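Local structure of MOG1 protein (Saccharomyces cerevisiae, 1JHS) at residues N3-G11 / P31-N39; D49-V59 / R164-M175. The protein binds the small GTPase Gsp1, the yeast Ran, and takes part in nuclear protein import and poly(A)+ mRNA export. The protein carries 1 engineered substitution. One frame throughout, in Å; residues are numbered along the deposited sequence.

Contact 1: residues N3-G11 / P31-N39; sequences NKEVELYGG and PDTQAVYVN. Engineered in segment 31-39: A35 (natural residue Glu).
D32 meets Y9 through its backbone: D32 O lies near the plane of the Y9 ring, at its edge. It belongs to a type I beta turn from P31 to Q34, closed by Q34 N to P31 O at 3.0 Å. T33 O also lies at the ring edge, so the ring presents its rim to the turn, and the phenol OH of Y9 donates to T33 O at 2.8 Å, the donor standing 40° out of the carbonyl plane, above it. The T33 hydroxyl and the Q34 side-chain NE2 are both bound to D60. At A35, an engineered alanine where the natural residue is glutamate, CB points at the facing segment and touches L8 CD1 at 3.9 Å. The CZ atom of the Y9 ring is 4.2 Å from the same A35 CB. Y37 also points at the facing strand. With CG anti to the carbonyl carbon (chi1 -75°), the ring extends toward strand 4-8 and sets OH 3.8 Å from V6 CB, the two side chains approaching from opposite directions. L8 CD2 comes to the edge of the Y37 ring, 3.7 Å from CE1. No backbone hydrogen bond joins strands 4-8 and 34-39, whose axes are 9.0 Å apart at an angle of 142°. The spacing is bridged by side chains and by the one bond from the Y9 phenol to the backbone of T33, an arrangement characteristic of packing between two separate beta-sheets: here the small sheet of strand 4-8 and the large antiparallel sheet of the Mog1 domain.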
# COMPACT_ATOMS: atom_id res chain seq x y z
N ASN A 3 -0.67 8.64 -13.30
CA ASN A 3 -0.88 9.06 -11.92
C ASN A 3 -0.61 10.56 -11.79
O ASN A 3 0.23 11.11 -12.51
CB ASN A 3 0.05 8.25 -11.01
CG ASN A 3 -0.23 6.75 -11.08
OD1 ASN A 3 0.69 5.93 -11.12
ND2 ASN A 3 -1.51 6.40 -11.11
N LYS A 4 -1.33 11.22 -10.89
CA LYS A 4 -1.15 12.65 -10.72
C LYS A 4 -0.66 13.04 -9.33
O LYS A 4 -0.96 12.38 -8.34
CB LYS A 4 -2.45 13.36 -11.03
CG LYS A 4 -3.59 12.83 -10.20
CD LYS A 4 -4.89 13.52 -10.54
CE LYS A 4 -5.94 13.05 -9.58
NZ LYS A 4 -7.23 13.76 -9.83
N GLU A 5 0.08 14.14 -9.26
CA GLU A 5 0.62 14.61 -8.00
C GLU A 5 -0.45 15.05 -7.01
O GLU A 5 -1.46 15.65 -7.39
CB GLU A 5 1.60 15.77 -8.23
CG GLU A 5 2.15 16.36 -6.95
CD GLU A 5 3.27 17.36 -7.18
OE1 GLU A 5 3.36 18.32 -6.40
OE2 GLU A 5 4.07 17.20 -8.13
N VAL A 6 -0.25 14.71 -5.75
CA VAL A 6 -1.20 15.12 -4.72
C VAL A 6 -0.41 15.63 -3.55
O VAL A 6 0.75 15.26 -3.36
CB VAL A 6 -2.08 13.94 -4.18
CG1 VAL A 6 -3.13 13.54 -5.20
CG2 VAL A 6 -1.21 12.77 -3.80
N GLU A 7 -1.05 16.50 -2.77
CA GLU A 7 -0.44 17.05 -1.57
C GLU A 7 -1.01 16.33 -0.37
O GLU A 7 -2.23 16.18 -0.24
CB GLU A 7 -0.75 18.54 -1.43
CG GLU A 7 0.03 19.41 -2.37
CD GLU A 7 -0.10 20.88 -2.01
OE1 GLU A 7 -0.88 21.23 -1.08
OE2 GLU A 7 0.59 21.69 -2.65
N LEU A 8 -0.13 15.87 0.52
CA LEU A 8 -0.57 15.18 1.71
C LEU A 8 -0.23 16.00 2.95
O LEU A 8 0.68 16.82 2.92
CB LEU A 8 0.11 13.81 1.83
CG LEU A 8 0.07 12.84 0.66
CD1 LEU A 8 0.62 11.51 1.14
CD2 LEU A 8 -1.34 12.66 0.16
N TYR A 9 -0.94 15.73 4.04
CA TYR A 9 -0.67 16.40 5.30
C TYR A 9 -0.52 17.93 5.17
O TYR A 9 0.50 18.52 5.56
CB TYR A 9 0.60 15.80 5.91
CG TYR A 9 0.55 14.28 6.04
CD1 TYR A 9 1.26 13.46 5.15
CD2 TYR A 9 -0.24 13.67 7.02
CE1 TYR A 9 1.17 12.07 5.23
CE2 TYR A 9 -0.33 12.29 7.11
CZ TYR A 9 0.37 11.48 6.21
OH TYR A 9 0.28 10.10 6.31
N GLY A 10 -1.55 18.56 4.61
CA GLY A 10 -1.51 20.00 4.46
C GLY A 10 -0.51 20.54 3.45
O GLY A 10 -0.35 21.76 3.33
N GLY A 11 0.15 19.65 2.72
CA GLY A 11 1.12 20.08 1.73
C GLY A 11 2.55 19.83 2.14
O GLY A 11 3.49 20.21 1.44
N PRO A 31 -7.53 9.28 10.59
CA PRO A 31 -6.52 9.39 11.64
C PRO A 31 -5.48 10.45 11.31
O PRO A 31 -5.12 10.63 10.14
CB PRO A 31 -5.93 7.99 11.70
CG PRO A 31 -7.08 7.13 11.35
CD PRO A 31 -7.71 7.88 10.19
N ASP A 32 -5.02 11.15 12.34
CA ASP A 32 -4.04 12.22 12.19
C ASP A 32 -2.74 11.84 11.45
O ASP A 32 -2.18 12.65 10.72
CB ASP A 32 -3.69 12.76 13.59
CG ASP A 32 -4.92 13.24 14.34
OD1 ASP A 32 -5.72 14.01 13.75
OD2 ASP A 32 -5.10 12.85 15.51
N THR A 33 -2.28 10.61 11.63
CA THR A 33 -1.04 10.18 10.98
C THR A 33 -1.27 9.65 9.56
O THR A 33 -0.31 9.27 8.88
CB THR A 33 -0.37 9.05 11.80
OG1 THR A 33 -1.30 7.97 11.95
CG2 THR A 33 0.05 9.56 13.19
N GLN A 34 -2.52 9.65 9.10
CA GLN A 34 -2.84 9.08 7.78
C GLN A 34 -3.37 9.95 6.67
O GLN A 34 -3.99 11.01 6.91
CB GLN A 34 -3.88 7.96 7.94
CG GLN A 34 -3.44 6.76 8.76
CD GLN A 34 -4.50 5.67 8.83
OE1 GLN A 34 -5.65 5.86 8.42
NE2 GLN A 34 -4.12 4.51 9.37
N ALA A 35 -3.11 9.49 5.45
CA ALA A 35 -3.66 10.09 4.24
C ALA A 35 -4.41 8.87 3.63
O ALA A 35 -3.85 7.77 3.57
CB ALA A 35 -2.54 10.59 3.32
N VAL A 36 -5.67 9.03 3.24
CA VAL A 36 -6.47 7.92 2.71
C VAL A 36 -7.13 8.29 1.39
O VAL A 36 -7.82 9.31 1.31
CB VAL A 36 -7.62 7.56 3.71
CG1 VAL A 36 -8.46 6.40 3.17
CG2 VAL A 36 -7.00 7.21 5.10
N TYR A 37 -6.91 7.46 0.37
CA TYR A 37 -7.53 7.69 -0.95
C TYR A 37 -8.32 6.45 -1.34
O TYR A 37 -7.85 5.32 -1.09
CB TYR A 37 -6.46 7.94 -2.02
CG TYR A 37 -5.87 9.31 -1.92
CD1 TYR A 37 -4.91 9.61 -0.95
CD2 TYR A 37 -6.34 10.35 -2.74
CE1 TYR A 37 -4.45 10.91 -0.78
CE2 TYR A 37 -5.88 11.67 -2.57
CZ TYR A 37 -4.93 11.93 -1.58
OH TYR A 37 -4.48 13.21 -1.37
N VAL A 38 -9.50 6.62 -1.91
CA VAL A 38 -10.28 5.44 -2.36
C VAL A 38 -10.67 5.59 -3.83
O VAL A 38 -10.90 6.71 -4.33
CB VAL A 38 -11.59 5.20 -1.56
CG1 VAL A 38 -11.28 4.81 -0.11
CG2 VAL A 38 -12.50 6.44 -1.64
N ASN A 39 -10.70 4.46 -4.52
CA ASN A 39 -11.04 4.46 -5.94
C ASN A 39 -12.53 4.82 -6.05
O ASN A 39 -13.38 4.05 -5.58
CB ASN A 39 -10.80 3.05 -6.53
CG ASN A 39 -10.96 3.02 -8.04
OD1 ASN A 39 -11.77 3.77 -8.61
ND2 ASN A 39 -10.21 2.14 -8.70

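Contact 2: residues D49-V59 / R164-M175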
# COMPACT_ATOMS: atom_id res chain seq x y z
N ASP A 49 -5.13 2.22 -17.07
CA ASP A 49 -4.44 1.92 -15.81
C ASP A 49 -4.23 0.47 -15.41
O ASP A 49 -3.21 0.12 -14.81
CB ASP A 49 -5.23 2.55 -14.64
CG ASP A 49 -4.85 3.97 -14.41
OD1 ASP A 49 -5.07 4.47 -13.30
OD2 ASP A 49 -4.30 4.58 -15.36
N GLY A 50 -5.23 -0.36 -15.67
CA GLY A 50 -5.16 -1.74 -15.26
C GLY A 50 -5.86 -1.89 -13.91
O GLY A 50 -5.98 -3.00 -13.41
N LEU A 51 -6.31 -0.78 -13.33
CA LEU A 51 -7.01 -0.81 -12.04
C LEU A 51 -8.51 -1.04 -12.24
O LEU A 51 -9.03 -0.85 -13.33
CB LEU A 51 -6.78 0.50 -11.28
CG LEU A 51 -5.32 0.90 -11.03
CD1 LEU A 51 -5.23 2.18 -10.17
CD2 LEU A 51 -4.64 -0.27 -10.33
N ALA A 52 -9.20 -1.49 -11.20
CA ALA A 52 -10.65 -1.70 -11.31
C ALA A 52 -11.32 -0.51 -10.61
O ALA A 52 -11.02 0.64 -10.96
CB ALA A 52 -11.04 -3.04 -10.67
N THR A 53 -12.22 -0.75 -9.66
CA THR A 53 -12.85 0.38 -8.98
C THR A 53 -12.93 0.22 -7.47
O THR A 53 -13.61 1.00 -6.82
CB THR A 53 -14.33 0.66 -9.47
OG1 THR A 53 -15.20 -0.40 -9.05
CG2 THR A 53 -14.40 0.77 -10.99
N ASN A 54 -12.22 -0.76 -6.90
CA ASN A 54 -12.31 -0.99 -5.46
C ASN A 54 -11.02 -0.92 -4.64
O ASN A 54 -11.03 -1.31 -3.49
CB ASN A 54 -13.02 -2.32 -5.19
CG ASN A 54 -12.23 -3.53 -5.68
OD1 ASN A 54 -11.17 -3.37 -6.29
ND2 ASN A 54 -12.75 -4.75 -5.45
N GLU A 55 -9.93 -0.42 -5.22
CA GLU A 55 -8.67 -0.32 -4.45
C GLU A 55 -8.69 0.87 -3.50
O GLU A 55 -9.42 1.82 -3.70
CB GLU A 55 -7.47 -0.17 -5.39
CG GLU A 55 -7.33 -1.29 -6.44
CD GLU A 55 -8.12 -0.97 -7.70
OE1 GLU A 55 -8.79 0.09 -7.74
OE2 GLU A 55 -8.06 -1.77 -8.66
N SER A 56 -7.88 0.82 -2.45
CA SER A 56 -7.79 1.93 -1.50
C SER A 56 -6.32 2.07 -1.14
O SER A 56 -5.56 1.08 -1.13
CB SER A 56 -8.66 1.69 -0.26
OG SER A 56 -8.42 0.43 0.32
N ILE A 57 -5.93 3.29 -0.85
CA ILE A 57 -4.55 3.63 -0.54
C ILE A 57 -4.45 4.35 0.81
O ILE A 57 -5.18 5.31 1.05
CB ILE A 57 -3.99 4.60 -1.62
CG1 ILE A 57 -4.07 3.95 -3.02
CG2 ILE A 57 -2.54 5.01 -1.26
CD1 ILE A 57 -3.76 4.93 -4.21
N ILE A 58 -3.57 3.87 1.67
CA ILE A 58 -3.37 4.52 2.97
C ILE A 58 -1.88 4.83 3.13
O ILE A 58 -1.04 3.99 2.87
CB ILE A 58 -3.76 3.62 4.16
CG1 ILE A 58 -5.26 3.33 4.17
CG2 ILE A 58 -3.36 4.36 5.49
CD1 ILE A 58 -5.68 2.45 5.33
N VAL A 59 -1.57 6.05 3.53
CA VAL A 59 -0.19 6.44 3.78
C VAL A 59 -0.23 6.66 5.28
O VAL A 59 -1.13 7.34 5.78
CB VAL A 59 0.18 7.77 3.07
CG1 VAL A 59 1.59 8.17 3.43
CG2 VAL A 59 0.05 7.61 1.56
N ARG A 164 -3.94 -7.09 -12.56
CA ARG A 164 -4.25 -5.91 -11.74
C ARG A 164 -3.26 -5.77 -10.60
O ARG A 164 -2.94 -4.66 -10.19
CB ARG A 164 -5.69 -5.99 -11.19
CG ARG A 164 -6.10 -4.72 -10.45
CD ARG A 164 -7.61 -4.60 -10.31
NE ARG A 164 -8.23 -5.71 -9.59
CZ ARG A 164 -8.90 -5.58 -8.44
NH1 ARG A 164 -9.03 -4.39 -7.88
NH2 ARG A 164 -9.51 -6.64 -7.91
N CYS A 165 -2.79 -6.90 -10.06
CA CYS A 165 -1.78 -6.84 -8.99
C CYS A 165 -0.49 -6.26 -9.54
O CYS A 165 0.22 -5.51 -8.86
CB CYS A 165 -1.54 -8.23 -8.43
SG CYS A 165 -2.99 -8.79 -7.47
N HIS A 166 -0.16 -6.61 -10.79
CA HIS A 166 1.03 -6.06 -11.42
C HIS A 166 0.85 -4.53 -11.55
O HIS A 166 1.81 -3.75 -11.36
CB HIS A 166 1.22 -6.70 -12.80
CG HIS A 166 2.46 -6.25 -13.51
ND1 HIS A 166 2.59 -4.99 -14.06
CD2 HIS A 166 3.65 -6.87 -13.69
CE1 HIS A 166 3.81 -4.85 -14.55
NE2 HIS A 166 4.48 -5.98 -14.34
N ALA A 167 -0.37 -4.11 -11.85
CA ALA A 167 -0.65 -2.69 -12.02
C ALA A 167 -0.53 -1.99 -10.66
O ALA A 167 0.08 -0.92 -10.55
CB ALA A 167 -2.05 -2.50 -12.58
N VAL A 168 -1.10 -2.61 -9.62
CA VAL A 168 -1.02 -2.03 -8.28
C VAL A 168 0.45 -1.91 -7.82
O VAL A 168 0.84 -0.92 -7.22
CB VAL A 168 -1.82 -2.88 -7.28
CG1 VAL A 168 -1.48 -2.48 -5.82
CG2 VAL A 168 -3.31 -2.67 -7.57
N TYR A 169 1.26 -2.91 -8.15
CA TYR A 169 2.65 -2.86 -7.74
C TYR A 169 3.37 -1.73 -8.47
O TYR A 169 4.26 -1.10 -7.91
CB TYR A 169 3.35 -4.19 -8.01
CG TYR A 169 4.69 -4.28 -7.32
CD1 TYR A 169 4.78 -4.25 -5.93
CD2 TYR A 169 5.86 -4.44 -8.06
CE1 TYR A 169 6.03 -4.39 -5.29
CE2 TYR A 169 7.10 -4.57 -7.43
CZ TYR A 169 7.17 -4.55 -6.05
OH TYR A 169 8.39 -4.72 -5.44
N GLN A 170 3.00 -1.48 -9.73
CA GLN A 170 3.65 -0.39 -10.44
C GLN A 170 3.26 0.93 -9.77
O GLN A 170 4.10 1.80 -9.54
CB GLN A 170 3.22 -0.36 -11.91
CG GLN A 170 3.95 0.73 -12.68
CD GLN A 170 3.60 0.72 -14.16
OE1 GLN A 170 3.17 -0.31 -14.70
NE2 GLN A 170 3.80 1.86 -14.82
N LEU A 171 1.99 1.07 -9.42
CA LEU A 171 1.53 2.29 -8.73
C LEU A 171 2.30 2.47 -7.43
O LEU A 171 2.80 3.55 -7.14
CB LEU A 171 0.03 2.19 -8.42
CG LEU A 171 -0.54 3.19 -7.41
CD1 LEU A 171 -0.36 4.63 -7.93
CD2 LEU A 171 -2.04 2.89 -7.20
N LEU A 172 2.41 1.39 -6.67
CA LEU A 172 3.12 1.43 -5.38
C LEU A 172 4.54 1.94 -5.56
O LEU A 172 5.01 2.82 -4.82
CB LEU A 172 3.14 0.03 -4.75
CG LEU A 172 3.75 -0.04 -3.34
CD1 LEU A 172 2.80 0.61 -2.31
CD2 LEU A 172 4.02 -1.52 -2.99
N GLN A 173 5.25 1.39 -6.54
CA GLN A 173 6.61 1.82 -6.79
C GLN A 173 6.68 3.27 -7.24
O GLN A 173 7.59 4.01 -6.85
CB GLN A 173 7.29 0.85 -7.77
CG GLN A 173 7.54 -0.52 -7.10
CD GLN A 173 8.62 -1.37 -7.77
OE1 GLN A 173 8.61 -1.55 -9.00
NE2 GLN A 173 9.56 -1.90 -6.95
N GLU A 174 5.72 3.71 -8.06
CA GLU A 174 5.70 5.11 -8.50
C GLU A 174 5.45 6.05 -7.31
O GLU A 174 6.03 7.14 -7.25
CB GLU A 174 4.65 5.35 -9.58
CG GLU A 174 4.93 4.57 -10.89
CD GLU A 174 4.09 5.05 -12.07
OE1 GLU A 174 4.10 4.36 -13.12
OE2 GLU A 174 3.43 6.11 -11.97
N MET A 175 4.59 5.64 -6.37
CA MET A 175 4.34 6.45 -5.19
C MET A 175 5.62 6.61 -4.37
O MET A 175 5.91 7.68 -3.82
CB MET A 175 3.26 5.80 -4.31
CG MET A 175 1.87 5.80 -4.97
SD MET A 175 0.63 5.27 -3.77
CE MET A 175 0.56 6.73 -2.67
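R164 and E55 cross obliquely, with the guanidinium and carboxylate planes 68° apart. NH1 of R164 donates to E55 OE2 at 2.9 Å, with an N-H...O angle of 162°. The acceptor lies in the guanidinium plane, yet the donor meets the carboxylate from above its own plane. The same NH1 donates to N54 OD1, also at 2.9 Å but more bent; this amide is inclined to the guanidinium much less steeply than the carboxylate is. A52 CB rests over one guanidinium face, 3.7 Å from NH1. The arginine gets there with CG anti to the backbone N and a bend at chi3 of 59°. Its NH2 is held by E152 and P147 O, while E55 OE1 accepts a hydrogen bond from N39 ND2. A second grip fixes OE2: A52 N donates to its syn lone pair at 2.8 Å.

Further along the helix the contact is apolar. L51 crosses V168 at about a right angle, CD2 to CG2 at 3.9 Å. I57 and L171 reach toward each other tip to tip, with CD1 and CD2 4.0 Å apart. M175, bent at chi3, brings CE to 3.8 Å from I57 CG2.

A leucine in place of R164 would probably leave N54 OD1 without this donor and the buried E55 carboxylate without its neighbouring positive charge. R164 is shared between the carboxylates of E55 and E152, and its positive charge, with the two donors on OE2, would probably favour an ionised E55. The buried helix-to-sheet contact thus combines a fixed ionic network at one end with hydrocarbon packing at the other.

How the contacts relate
From the N terminus, strand 4-8 leads through 13-17 and 21-23 to strand 34-39, where contact 1 closes a short loop. The chain then passes to segment 49-59, which opens contact 2; that contact closes only after 104 intervening residues, at helix 163-178. The loops therefore run in series, neither nested nor crossed. They meet because strands 34-39 and 56-63 are antiparallel neighbours: Y37 O and I57 N are 2.8 Å apart, a probable hydrogen bond. Together, contact 1 ties the small three-stranded sheet that holds strand 4-8 to the large sheet, and contact 2 ties helix 163-178 to it; strand 180-181 follows that helix into the same small sheet.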